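Local structure of GTN Reductase (Agrobacterium tumefaciens, 5N6G) at residues Q97-G102 / E176-N181; Y183-F188 / A208-E213; F331-D336 / T364-L369. The protein probably reduces activated carbon-carbon double bonds as an FMN-dependent ene-reductase of the Old Yellow Enzyme family, and binds 2-phenylacrylic acid beside its flavin. All coordinates share one frame; numbering follows the deposited sequence.

Interaction 1 of 3, residues Q97-G102 / E176-N181; sequences QIWHVG and EIHAAN. With FMN (flavin mononucleotide), chain B; 8OZ (2-Phenylacrylic acid), chain C.
Gln97 and Glu176 pair on adjacent parallel strands, 94-99 and 174-178, in the eight-stranded TIM barrel of an Old Yellow Enzyme. With its chain extended, Gln97 carries its amide to the flavin pyrimidine: OE1 accepts from FMN N3 at 2.9 Å, while NE2 gives a nearly straight bond to FMN O2 (171°). A second, weak bond runs from Gln97 NE2 to Glu176 OE2, and Glu176 is held more firmly by His265. The same amide lies stacked over one face of the His178 imidazole, their planes 23° apart. Ile98 supplies the backbone ladder, its N donating to Glu176 O and its O accepting from His178 N at 3.1 Å. Its side chain turns to the sheet's other face, where CD1 meets Ile177 CG1. At Trp99 the indole's five-membered ring makes an offset stack with His178, centroids 4.5 Å apart. Farther out on the indole, Trp99 CZ2 approaches the ligand methylene carbon C at 3.2 Å. His178 and Asn181 give the 2-phenylacrylic acid pocket two donors: both His178 NE2, at 2.9 Å, and Asn181 ND2, at 2.8 Å, donate to carboxylate oxygen O of the ligand.

Interaction 2 of 3, residues Y183-F188 / A208-E213; sequences YLIEQF and ARFLLE. With 8OZ (2-Phenylacrylic acid), chain C.
Phe188 and Phe210 lay their rings together where the short helix 184-189, in the connection after strand 174-178 of the TIM barrel, meets the long helix 204-222. The segments run roughly antiparallel, at 146°, with their axes 8.4 Å apart at closest approach. The two rings form an offset stack, their planes inclined by 26° and their centroids 4.5 Å apart. Phe210 comes over the face of Phe188 with the root of its side chain as well as its ring, for Phe210 CB makes a CH-pi contact 4.1 Å from the Phe188 centroid. That reach follows from the first torsion of Phe210, which sets CG anti to the backbone N (chi1 -178°) and swings the ring across to helix 184-189.

The far rim of Phe210 meets aliphatic groups that cross it at about a right angle: Leu184 CD2 and Ile185 CG1 each lie 3.8 Å from Phe210 CE2. Ile185 is shared between two partners, because its other branch, CG2, crosses Leu211 and packs on Leu211 CB at 3.6 Å. Ile153 of helix 150-169 touches both phenylalanines, and Leu211 goes on to Ile229 and Leu231 of strand 227-231, so this apolar cluster ties helices to the barrel wall. At the N-cap position of helix 184-189, Tyr183 turns from the helix pair to the pocket of 2-phenylacrylic acid, with the ligand at its ring edge and its OH hydrogen-bonded to Tyr65. Between the helix backbones sits water 3, which accepts from Leu211 N at 3.1 Å and gives a weak bond to Ile185 O.

Interaction 3 of 3, residues F331-D336 / T364-L369; sequences FIANPD and TDYPAL
One face of the Tyr366 ring rests on the backbone of Ile332 and Ala333, at the end of helix 329-333, which follows the last strand of the TIM barrel. Ala333 CA sits over the ring centre in a CH-pi contact, 3.5 Å from the centroid. Ala333 CB reaches the CE1 side of the ring at 3.6 Å, and Ile332 CG2 meets Tyr366 CE2 on the other side at 3.8 Å. Farther along, Pro335 presses CG against Tyr366 O. Asp336 holds CG between its backbone N and carbonyl carbon (chi1 58°), a torsion that places OD2 to accept Leu369 N at 2.7 Å; this nearly straight bond (171°) arrives on the syn side but 26° out of the carboxylate plane.

What positions these groups lies one shell out. Asp336 OD1 forms a salt bridge with Arg340. Tyr366 OH is hydrogen-bonded to the backbone N of Asn351, which helps hold the outer end of the ring. Arg45 takes the carbonyl of Ile332, whose side chain comes within about 4 Å of FMN, so the C-terminal tail packs against a helix that borders the flavin site. Asn348 ND2 bonds to both Ala333 O and Pro367 O, bridging the two segments.

How the interactions relate
The three contacts sample a TIM barrel from its core to its surface. Interaction 1 is buried near the centre of the chain and joins neighbouring strands, with polar side chains turned to flavin and 2-phenylacrylic acid. Interaction 2, about 10 Å away between centres, is equally buried but almost wholly apolar, lying between two helices. The two touch directly: His100 O meets Leu184 N at 3.1 Å and Gln187 NE2 meets Val101 O. Both interactions touch 2-phenylacrylic acid, the second through Tyr183. Interaction 3 stands apart, with centres about 26 and 35 Å from the others, and is only partly buried. There an irregular tail packs on a helix end, mixing ring-to-backbone packing with a hydrogen bond from a backbone N-H to a carboxylate.

Interaction 1 of 3, residues Q97-G102 / E176-N181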
loop_
_atom_site.group_PDB
_atom_site.type_symbol
_atom_site.label_atom_id
_atom_site.label_comp_id
_atom_site.label_asym_id
_atom_site.label_seq_id
_atom_site.Cartn_x
_atom_site.Cartn_y
_atom_site.Cartn_z
ATOM N N GLN A 97 -5.367 -0.816 2.837
ATOM C CA GLN A 97 -3.905 -0.748 2.869
ATOM C C GLN A 97 -3.499 -0.131 4.202
ATOM O O GLN A 97 -3.450 1.089 4.338
ATOM C CB GLN A 97 -3.329 0.053 1.701
ATOM C CG GLN A 97 -1.810 -0.108 1.708
ATOM C CD GLN A 97 -1.042 0.765 0.747
ATOM O OE1 GLN A 97 -1.181 1.991 0.720
ATOM N NE2 GLN A 97 -0.161 0.140 -0.004
ATOM N N ILE A 98 -3.173 -0.968 5.178
ATOM C CA ILE A 98 -2.926 -0.470 6.527
ATOM C C ILE A 98 -1.483 0.019 6.618
ATOM O O ILE A 98 -0.538 -0.657 6.185
ATOM C CB ILE A 98 -3.281 -1.527 7.590
ATOM C CG1 ILE A 98 -2.459 -2.815 7.459
ATOM C CG2 ILE A 98 -4.815 -1.803 7.537
ATOM C CD1 ILE A 98 -2.768 -3.825 8.611
ATOM N N TRP A 99 -1.311 1.214 7.164
ATOM C CA TRP A 99 -0.145 2.038 6.896
ATOM C C TRP A 99 0.470 2.573 8.184
ATOM O O TRP A 99 -0.238 2.937 9.116
ATOM C CB TRP A 99 -0.590 3.191 6.041
ATOM C CG TRP A 99 0.431 4.025 5.350
ATOM C CD1 TRP A 99 1.746 3.741 5.111
ATOM C CD2 TRP A 99 0.167 5.284 4.731
ATOM N NE1 TRP A 99 2.316 4.762 4.377
ATOM C CE2 TRP A 99 1.369 5.724 4.134
ATOM C CE3 TRP A 99 -0.976 6.082 4.627
ATOM C CZ2 TRP A 99 1.446 6.915 3.433
ATOM C CZ3 TRP A 99 -0.905 7.259 3.946
ATOM C CH2 TRP A 99 0.301 7.682 3.362
ATOM N N HIS A 100 1.791 2.626 8.218
ATOM C CA HIS A 100 2.527 3.422 9.187
ATOM C C HIS A 100 3.661 4.081 8.425
ATOM O O HIS A 100 4.493 3.400 7.814
ATOM C CB HIS A 100 3.070 2.579 10.362
ATOM C CG HIS A 100 3.534 3.392 11.518
ATOM N ND1 HIS A 100 4.477 4.390 11.411
ATOM C CD2 HIS A 100 3.176 3.348 12.824
ATOM C CE1 HIS A 100 4.660 4.943 12.599
ATOM N NE2 HIS A 100 3.891 4.320 13.475
ATOM N N VAL A 101 3.700 5.404 8.462
ATOM C CA VAL A 101 4.678 6.153 7.677
ATOM C C VAL A 101 6.070 6.210 8.279
ATOM O O VAL A 101 7.011 6.612 7.578
ATOM C CB VAL A 101 4.261 7.615 7.463
ATOM C CG1 VAL A 101 2.959 7.655 6.697
ATOM C CG2 VAL A 101 4.139 8.365 8.782
ATOM N N GLY A 102 6.234 5.849 9.543
ATOM C CA GLY A 102 7.525 6.025 10.188
ATOM C C GLY A 102 8.027 7.448 10.099
ATOM O O GLY A 102 7.335 8.403 10.461
ATOM N N GLU A 176 -4.073 -5.127 2.997
ATOM C CA GLU A 176 -2.749 -5.114 2.402
ATOM C C GLU A 176 -1.826 -4.370 3.355
ATOM O O GLU A 176 -2.024 -3.177 3.604
ATOM C CB GLU A 176 -2.753 -4.441 1.029
ATOM C CG GLU A 176 -1.368 -4.322 0.410
ATOM C CD GLU A 176 -1.375 -3.750 -1.004
ATOM O OE1 GLU A 176 -1.631 -4.503 -1.991
ATOM O OE2 GLU A 176 -1.076 -2.540 -1.132
ATOM N N ILE A 177 -0.817 -5.053 3.873
ATOM C CA ILE A 177 0.169 -4.377 4.709
ATOM C C ILE A 177 1.042 -3.511 3.811
ATOM O O ILE A 177 1.668 -4.003 2.872
ATOM C CB ILE A 177 1.013 -5.396 5.486
ATOM C CG1 ILE A 177 0.171 -6.152 6.503
ATOM C CG2 ILE A 177 2.145 -4.703 6.186
ATOM C CD1 ILE A 177 0.789 -7.488 6.940
ATOM N N HIS A 178 1.102 -2.210 4.093
ATOM C CA HIS A 178 1.988 -1.318 3.346
ATOM C C HIS A 178 3.425 -1.527 3.799
ATOM O O HIS A 178 3.847 -1.006 4.837
ATOM C CB HIS A 178 1.586 0.132 3.533
ATOM C CG HIS A 178 2.136 1.049 2.491
ATOM N ND1 HIS A 178 3.279 0.770 1.773
ATOM C CD2 HIS A 178 1.683 2.241 2.029
ATOM C CE1 HIS A 178 3.495 1.737 0.897
ATOM N NE2 HIS A 178 2.549 2.649 1.042
ATOM N N ALA A 179 4.205 -2.263 3.012
ATOM C CA ALA A 179 5.602 -2.505 3.341
ATOM C C ALA A 179 6.491 -2.000 2.220
ATOM O O ALA A 179 7.556 -2.569 1.939
ATOM C CB ALA A 179 5.861 -3.982 3.611
ATOM N N ALA A 180 6.073 -0.901 1.603
ATOM C CA ALA A 180 6.655 -0.382 0.390
ATOM C C ALA A 180 6.964 1.114 0.545
ATOM O O ALA A 180 6.728 1.725 1.590
ATOM C CB ALA A 180 5.716 -0.635 -0.807
ATOM N N ASN A 181 7.568 1.657 -0.497
ATOM C CA ASN A 181 7.738 3.091 -0.742
ATOM C C ASN A 181 8.340 3.863 0.430
ATOM O O ASN A 181 8.008 5.024 0.655
ATOM C CB ASN A 181 6.419 3.713 -1.171
ATOM C CG ASN A 181 5.897 3.087 -2.439
ATOM O OD1 ASN A 181 6.676 2.617 -3.270
ATOM N ND2 ASN A 181 4.597 3.072 -2.601
HETATM N N1 FMN B . 1.233 3.588 -3.358
HETATM C C2 FMN B . 0.891 3.010 -2.160
HETATM O O2 FMN B . 1.365 1.909 -1.802
HETATM N N3 FMN B . -0.020 3.640 -1.341
HETATM C C4 FMN B . -0.621 4.861 -1.586
HETATM O O4 FMN B . -1.459 5.316 -0.807
HETATM C C4A FMN B . -0.230 5.478 -2.834
HETATM N N5 FMN B . -0.780 6.622 -3.157
HETATM C C5A FMN B . -0.523 7.121 -4.422
HETATM C C6 FMN B . -1.188 8.274 -4.825
HETATM C C7 FMN B . -1.057 8.754 -6.120
HETATM C C7M FMN B . -1.824 9.991 -6.519
HETATM C C8 FMN B . -0.239 8.083 -7.036
HETATM C C8M FMN B . -0.125 8.540 -8.464
HETATM C C9 FMN B . 0.449 6.941 -6.633
HETATM C C9A FMN B . 0.302 6.454 -5.335
HETATM N N10 FMN B . 0.895 5.238 -4.931
HETATM C C10 FMN B . 0.672 4.738 -3.677
HETATM C "C1'" FMN B . 1.597 4.434 -5.942
HETATM C "C2'" FMN B . 0.607 3.679 -6.820
HETATM O "O2'" FMN B . -0.105 2.701 -6.054
HETATM C "C3'" FMN B . 1.268 2.985 -8.012
HETATM O "O3'" FMN B . 2.298 2.116 -7.547
HETATM C "C4'" FMN B . 1.874 3.954 -9.026
HETATM O "O4'" FMN B . 0.906 4.931 -9.416
HETATM C "C5'" FMN B . 2.442 3.237 -10.237
HETATM O "O5'" FMN B . 1.396 2.544 -10.948
HETATM P P FMN B . 0.732 3.060 -12.338
HETATM O O1P FMN B . 1.864 3.080 -13.343
HETATM O O2P FMN B . 0.231 4.465 -12.048
HETATM O O3P FMN B . -0.337 2.072 -12.627
HETATM C C4 8OZ C . 1.725 9.737 -2.970
HETATM C C5 8OZ C . 1.503 10.768 -2.086
HETATM C C6 8OZ C . 1.485 10.514 -0.733
HETATM C C7 8OZ C . 1.671 9.227 -0.261
HETATM C C8 8OZ C . 3.013 5.870 -1.213
HETATM C C 8OZ C . 1.150 6.348 0.311
HETATM O O 8OZ C . 3.016 4.693 -0.944
HETATM C C1 8OZ C . 1.962 6.777 -0.644
HETATM C C2 8OZ C . 1.877 8.177 -1.145
HETATM C C3 8OZ C . 1.918 8.447 -2.509
HETATM O O1 8OZ C . 3.921 6.417 -1.984
HETATM O O HOH W 1 2.188 -0.429 7.037
HETATM O O HOH W 2 5.253 0.824 6.467
#

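Interaction 2 of 3, residues Y183-F188 / A208-E213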
loop_
_atom_site.group_PDB
_atom_site.type_symbol
_atom_site.label_atom_id
_atom_site.label_comp_id
_atom_site.label_asym_id
_atom_site.label_seq_id
_atom_site.Cartn_x
_atom_site.Cartn_y
_atom_site.Cartn_z
ATOM N N TYR A 183 8.293 3.656 3.701
ATOM C CA TYR A 183 7.595 3.899 4.956
ATOM C C TYR A 183 8.156 2.984 6.047
ATOM O O TYR A 183 9.269 2.471 5.925
ATOM C CB TYR A 183 6.089 3.814 4.731
ATOM C CG TYR A 183 5.658 4.969 3.832
ATOM C CD1 TYR A 183 5.740 6.276 4.270
ATOM C CD2 TYR A 183 5.221 4.752 2.529
ATOM C CE1 TYR A 183 5.350 7.343 3.462
ATOM C CE2 TYR A 183 4.852 5.823 1.707
ATOM C CZ TYR A 183 4.906 7.102 2.189
ATOM O OH TYR A 183 4.540 8.164 1.400
ATOM N N LEU A 184 7.458 2.860 7.175
ATOM C CA LEU A 184 8.105 2.324 8.383
ATOM C C LEU A 184 8.730 0.951 8.148
ATOM O O LEU A 184 9.865 0.709 8.570
ATOM C CB LEU A 184 7.116 2.246 9.540
ATOM C CG LEU A 184 7.723 1.738 10.861
ATOM C CD1 LEU A 184 8.729 2.724 11.413
ATOM C CD2 LEU A 184 6.618 1.431 11.896
ATOM N N ILE A 185 7.976 0.013 7.577
ATOM C CA ILE A 185 8.496 -1.345 7.454
ATOM C C ILE A 185 9.721 -1.344 6.558
ATOM O O ILE A 185 10.722 -2.010 6.854
ATOM C CB ILE A 185 7.405 -2.303 6.952
ATOM C CG1 ILE A 185 6.285 -2.402 7.998
ATOM C CG2 ILE A 185 7.980 -3.702 6.725
ATOM C CD1 ILE A 185 5.060 -3.183 7.552
ATOM N N GLU A 186 9.672 -0.584 5.463
ATOM C CA GLU A 186 10.820 -0.476 4.565
ATOM C C GLU A 186 12.003 0.193 5.234
ATOM O O GLU A 186 13.160 -0.105 4.908
ATOM C CB GLU A 186 10.481 0.328 3.313
ATOM C CG GLU A 186 10.200 -0.506 2.143
ATOM C CD GLU A 186 10.569 0.140 0.805
ATOM O OE1 GLU A 186 11.153 1.262 0.716
ATOM O OE2 GLU A 186 10.242 -0.535 -0.177
ATOM N N GLN A 187 11.741 1.145 6.124
ATOM C CA GLN A 187 12.821 1.799 6.858
ATOM C C GLN A 187 13.619 0.792 7.689
ATOM O O GLN A 187 14.847 0.881 7.784
ATOM C CB GLN A 187 12.250 2.913 7.741
ATOM C CG GLN A 187 11.749 4.118 6.960
ATOM C CD GLN A 187 10.718 4.958 7.710
ATOM O OE1 GLN A 187 10.799 5.134 8.924
ATOM N NE2 GLN A 187 9.773 5.517 6.970
ATOM N N PHE A 188 12.933 -0.189 8.281
ATOM C CA PHE A 188 13.627 -1.288 8.953
ATOM C C PHE A 188 14.341 -2.195 7.956
ATOM O O PHE A 188 15.451 -2.677 8.230
ATOM C CB PHE A 188 12.634 -2.128 9.750
ATOM C CG PHE A 188 12.317 -1.625 11.139
ATOM C CD1 PHE A 188 11.263 -0.756 11.359
ATOM C CD2 PHE A 188 13.061 -2.039 12.235
ATOM C CE1 PHE A 188 10.979 -0.307 12.629
ATOM C CE2 PHE A 188 12.762 -1.618 13.521
ATOM C CZ PHE A 188 11.725 -0.751 13.720
ATOM N N ALA A 208 14.640 -7.922 8.319
ATOM C CA ALA A 208 13.334 -8.456 7.953
ATOM C C ALA A 208 12.451 -8.775 9.155
ATOM O O ALA A 208 11.267 -9.062 8.974
ATOM C CB ALA A 208 13.525 -9.724 7.125
ATOM N N ARG A 209 13.014 -8.762 10.362
ATOM C CA ARG A 209 12.309 -9.237 11.550
ATOM C C ARG A 209 11.029 -8.457 11.791
ATOM O O ARG A 209 9.984 -9.050 12.075
ATOM C CB ARG A 209 13.220 -9.122 12.768
ATOM C CG ARG A 209 12.612 -9.671 14.050
ATOM C CD ARG A 209 13.592 -9.552 15.228
ATOM N NE ARG A 209 14.901 -10.118 14.904
ATOM C CZ ARG A 209 15.152 -11.417 14.798
ATOM N NH1 ARG A 209 14.186 -12.302 14.984
ATOM N NH2 ARG A 209 16.365 -11.827 14.470
ATOM N N PHE A 210 11.096 -7.125 11.708
ATOM C CA PHE A 210 9.895 -6.319 11.953
ATOM C C PHE A 210 8.803 -6.626 10.931
ATOM O O PHE A 210 7.632 -6.812 11.302
ATOM C CB PHE A 210 10.244 -4.828 11.954
ATOM C CG PHE A 210 9.065 -3.936 12.249
ATOM C CD1 PHE A 210 8.448 -3.965 13.502
ATOM C CD2 PHE A 210 8.573 -3.080 11.284
ATOM C CE1 PHE A 210 7.364 -3.139 13.775
ATOM C CE2 PHE A 210 7.498 -2.251 11.549
ATOM C CZ PHE A 210 6.892 -2.280 12.772
ATOM N N LEU A 211 9.151 -6.654 9.645
ATOM C CA LEU A 211 8.166 -6.993 8.616
ATOM C C LEU A 211 7.455 -8.285 8.976
ATOM O O LEU A 211 6.221 -8.382 8.905
ATOM C CB LEU A 211 8.849 -7.105 7.254
ATOM C CG LEU A 211 7.951 -7.401 6.039
ATOM C CD1 LEU A 211 8.617 -6.935 4.764
ATOM C CD2 LEU A 211 7.610 -8.874 5.889
ATOM N N LEU A 212 8.218 -9.311 9.346
ATOM C CA LEU A 212 7.606 -10.610 9.570
ATOM C C LEU A 212 6.811 -10.630 10.868
ATOM O O LEU A 212 5.792 -11.318 10.956
ATOM C CB LEU A 212 8.671 -11.702 9.535
ATOM C CG LEU A 212 9.329 -11.875 8.173
ATOM C CD1 LEU A 212 10.526 -12.809 8.305
ATOM C CD2 LEU A 212 8.370 -12.448 7.142
ATOM N N GLU A 213 7.199 -9.820 11.855
ATOM C CA GLU A 213 6.388 -9.704 13.064
ATOM C C GLU A 213 5.068 -9.006 12.778
ATOM O O GLU A 213 4.035 -9.389 13.348
ATOM C CB GLU A 213 7.164 -8.965 14.164
ATOM C CG GLU A 213 8.239 -9.827 14.797
ATOM C CD GLU A 213 9.114 -9.100 15.803
ATOM O OE1 GLU A 213 9.112 -7.856 15.841
ATOM O OE2 GLU A 213 9.824 -9.796 16.565
HETATM C C4 8OZ C . 1.725 9.737 -2.970
HETATM C C5 8OZ C . 1.503 10.768 -2.086
HETATM C C6 8OZ C . 1.485 10.514 -0.733
HETATM C C7 8OZ C . 1.671 9.227 -0.261
HETATM C C8 8OZ C . 3.013 5.870 -1.213
HETATM C C 8OZ C . 1.150 6.348 0.311
HETATM O O 8OZ C . 3.016 4.693 -0.944
HETATM C C1 8OZ C . 1.962 6.777 -0.644
HETATM C C2 8OZ C . 1.877 8.177 -1.145
HETATM C C3 8OZ C . 1.918 8.447 -2.509
HETATM O O1 8OZ C . 3.921 6.417 -1.984
HETATM O O HOH W 3 11.317 -4.948 8.325
#

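Interaction 3 of 3, residues F331-D336 / T364-L369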
loop_
_atom_site.group_PDB
_atom_site.type_symbol
_atom_site.label_atom_id
_atom_site.label_comp_id
_atom_site.label_asym_id
_atom_site.label_seq_id
_atom_site.Cartn_x
_atom_site.Cartn_y
_atom_site.Cartn_z
ATOM N N PHE A 331 -6.652 4.122 -12.976
ATOM C CA PHE A 331 -7.878 4.067 -12.180
ATOM C C PHE A 331 -8.286 5.431 -11.628
ATOM O O PHE A 331 -9.483 5.679 -11.431
ATOM C CB PHE A 331 -7.738 3.046 -11.043
ATOM C CG PHE A 331 -8.440 1.751 -11.325
ATOM C CD1 PHE A 331 -9.812 1.738 -11.518
ATOM C CD2 PHE A 331 -7.743 0.561 -11.409
ATOM C CE1 PHE A 331 -10.481 0.570 -11.785
ATOM C CE2 PHE A 331 -8.406 -0.620 -11.672
ATOM C CZ PHE A 331 -9.778 -0.613 -11.866
ATOM N N ILE A 332 -7.338 6.347 -11.395
ATOM C CA ILE A 332 -7.728 7.720 -11.074
ATOM C C ILE A 332 -8.682 8.244 -12.127
ATOM O O ILE A 332 -9.735 8.809 -11.818
ATOM C CB ILE A 332 -6.492 8.628 -10.956
ATOM C CG1 ILE A 332 -5.692 8.253 -9.718
ATOM C CG2 ILE A 332 -6.905 10.108 -10.927
ATOM C CD1 ILE A 332 -4.380 9.025 -9.578
ATOM N N ALA A 333 -8.339 8.044 -13.391
ATOM C CA ALA A 333 -9.002 8.744 -14.480
ATOM C C ALA A 333 -10.114 7.944 -15.137
ATOM O O ALA A 333 -10.852 8.508 -15.944
ATOM C CB ALA A 333 -7.970 9.146 -15.546
ATOM N N ASN A 334 -10.242 6.652 -14.832
ATOM C CA ASN A 334 -11.164 5.759 -15.537
ATOM C C ASN A 334 -11.901 4.928 -14.503
ATOM O O ASN A 334 -11.444 3.837 -14.122
ATOM C CB ASN A 334 -10.417 4.866 -16.520
ATOM C CG ASN A 334 -9.779 5.659 -17.610
ATOM O OD1 ASN A 334 -10.428 6.004 -18.590
ATOM N ND2 ASN A 334 -8.494 5.986 -17.437
ATOM N N PRO A 335 -13.045 5.407 -14.027
ATOM C CA PRO A 335 -13.779 4.613 -13.032
ATOM C C PRO A 335 -14.163 3.248 -13.569
ATOM O O PRO A 335 -14.092 2.247 -12.844
ATOM C CB PRO A 335 -14.997 5.496 -12.720
ATOM C CG PRO A 335 -15.140 6.406 -13.883
ATOM C CD PRO A 335 -13.745 6.653 -14.381
ATOM N N ASP A 336 -14.559 3.184 -14.839
ATOM C CA ASP A 336 -14.900 1.930 -15.510
ATOM C C ASP A 336 -13.732 1.405 -16.330
ATOM O O ASP A 336 -13.895 0.985 -17.477
ATOM C CB ASP A 336 -16.135 2.112 -16.385
ATOM C CG ASP A 336 -15.975 3.193 -17.442
ATOM O OD1 ASP A 336 -15.060 4.032 -17.350
ATOM O OD2 ASP A 336 -16.805 3.220 -18.377
ATOM N N THR A 364 -14.194 12.456 -8.461
ATOM C CA THR A 364 -15.413 11.731 -8.806
ATOM C C THR A 364 -16.027 12.177 -10.129
ATOM O O THR A 364 -17.097 11.670 -10.513
ATOM C CB THR A 364 -16.447 11.895 -7.696
ATOM O OG1 THR A 364 -16.543 13.284 -7.370
ATOM C CG2 THR A 364 -16.065 11.122 -6.448
ATOM N N ASP A 365 -15.401 13.112 -10.844
ATOM C CA ASP A 365 -16.007 13.648 -12.055
ATOM C C ASP A 365 -15.317 13.183 -13.324
ATOM O O ASP A 365 -15.573 13.747 -14.390
ATOM C CB ASP A 365 -16.039 15.179 -12.011
ATOM C CG ASP A 365 -14.653 15.795 -12.076
ATOM O OD1 ASP A 365 -13.658 15.074 -11.850
ATOM O OD2 ASP A 365 -14.573 17.002 -12.371
ATOM N N TYR A 366 -14.440 12.183 -13.251
ATOM C CA TYR A 366 -13.986 11.571 -14.488
ATOM C C TYR A 366 -15.109 10.716 -15.065
ATOM O O TYR A 366 -15.698 9.908 -14.339
ATOM C CB TYR A 366 -12.782 10.701 -14.256
ATOM C CG TYR A 366 -11.478 11.373 -13.963
ATOM C CD1 TYR A 366 -10.637 11.768 -14.992
ATOM C CD2 TYR A 366 -11.023 11.519 -12.647
ATOM C CE1 TYR A 366 -9.397 12.335 -14.732
ATOM C CE2 TYR A 366 -9.774 12.074 -12.381
ATOM C CZ TYR A 366 -8.964 12.487 -13.432
ATOM O OH TYR A 366 -7.704 13.041 -13.197
ATOM N N PRO A 367 -15.403 10.825 -16.351
ATOM C CA PRO A 367 -16.575 10.149 -16.903
ATOM C C PRO A 367 -16.344 8.678 -17.192
ATOM O O PRO A 367 -15.245 8.240 -17.552
ATOM C CB PRO A 367 -16.836 10.917 -18.202
ATOM C CG PRO A 367 -15.499 11.382 -18.616
ATOM C CD PRO A 367 -14.777 11.721 -17.335
ATOM N N ALA A 368 -17.415 7.916 -17.014
ATOM C CA ALA A 368 -17.486 6.560 -17.524
ATOM C C ALA A 368 -17.942 6.580 -18.980
ATOM O O ALA A 368 -18.390 7.597 -19.512
ATOM C CB ALA A 368 -18.428 5.714 -16.668
ATOM N N LEU A 369 -17.809 5.434 -19.633
ATOM C CA LEU A 369 -18.315 5.288 -20.985
ATOM C C LEU A 369 -19.841 5.409 -21.009
ATOM O O LEU A 369 -20.529 5.155 -20.015
ATOM C CB LEU A 369 -17.908 3.934 -21.568
ATOM C CG LEU A 369 -16.430 3.633 -21.808
ATOM C CD1 LEU A 369 -16.267 2.153 -22.122
ATOM C CD2 LEU A 369 -15.857 4.484 -22.934
#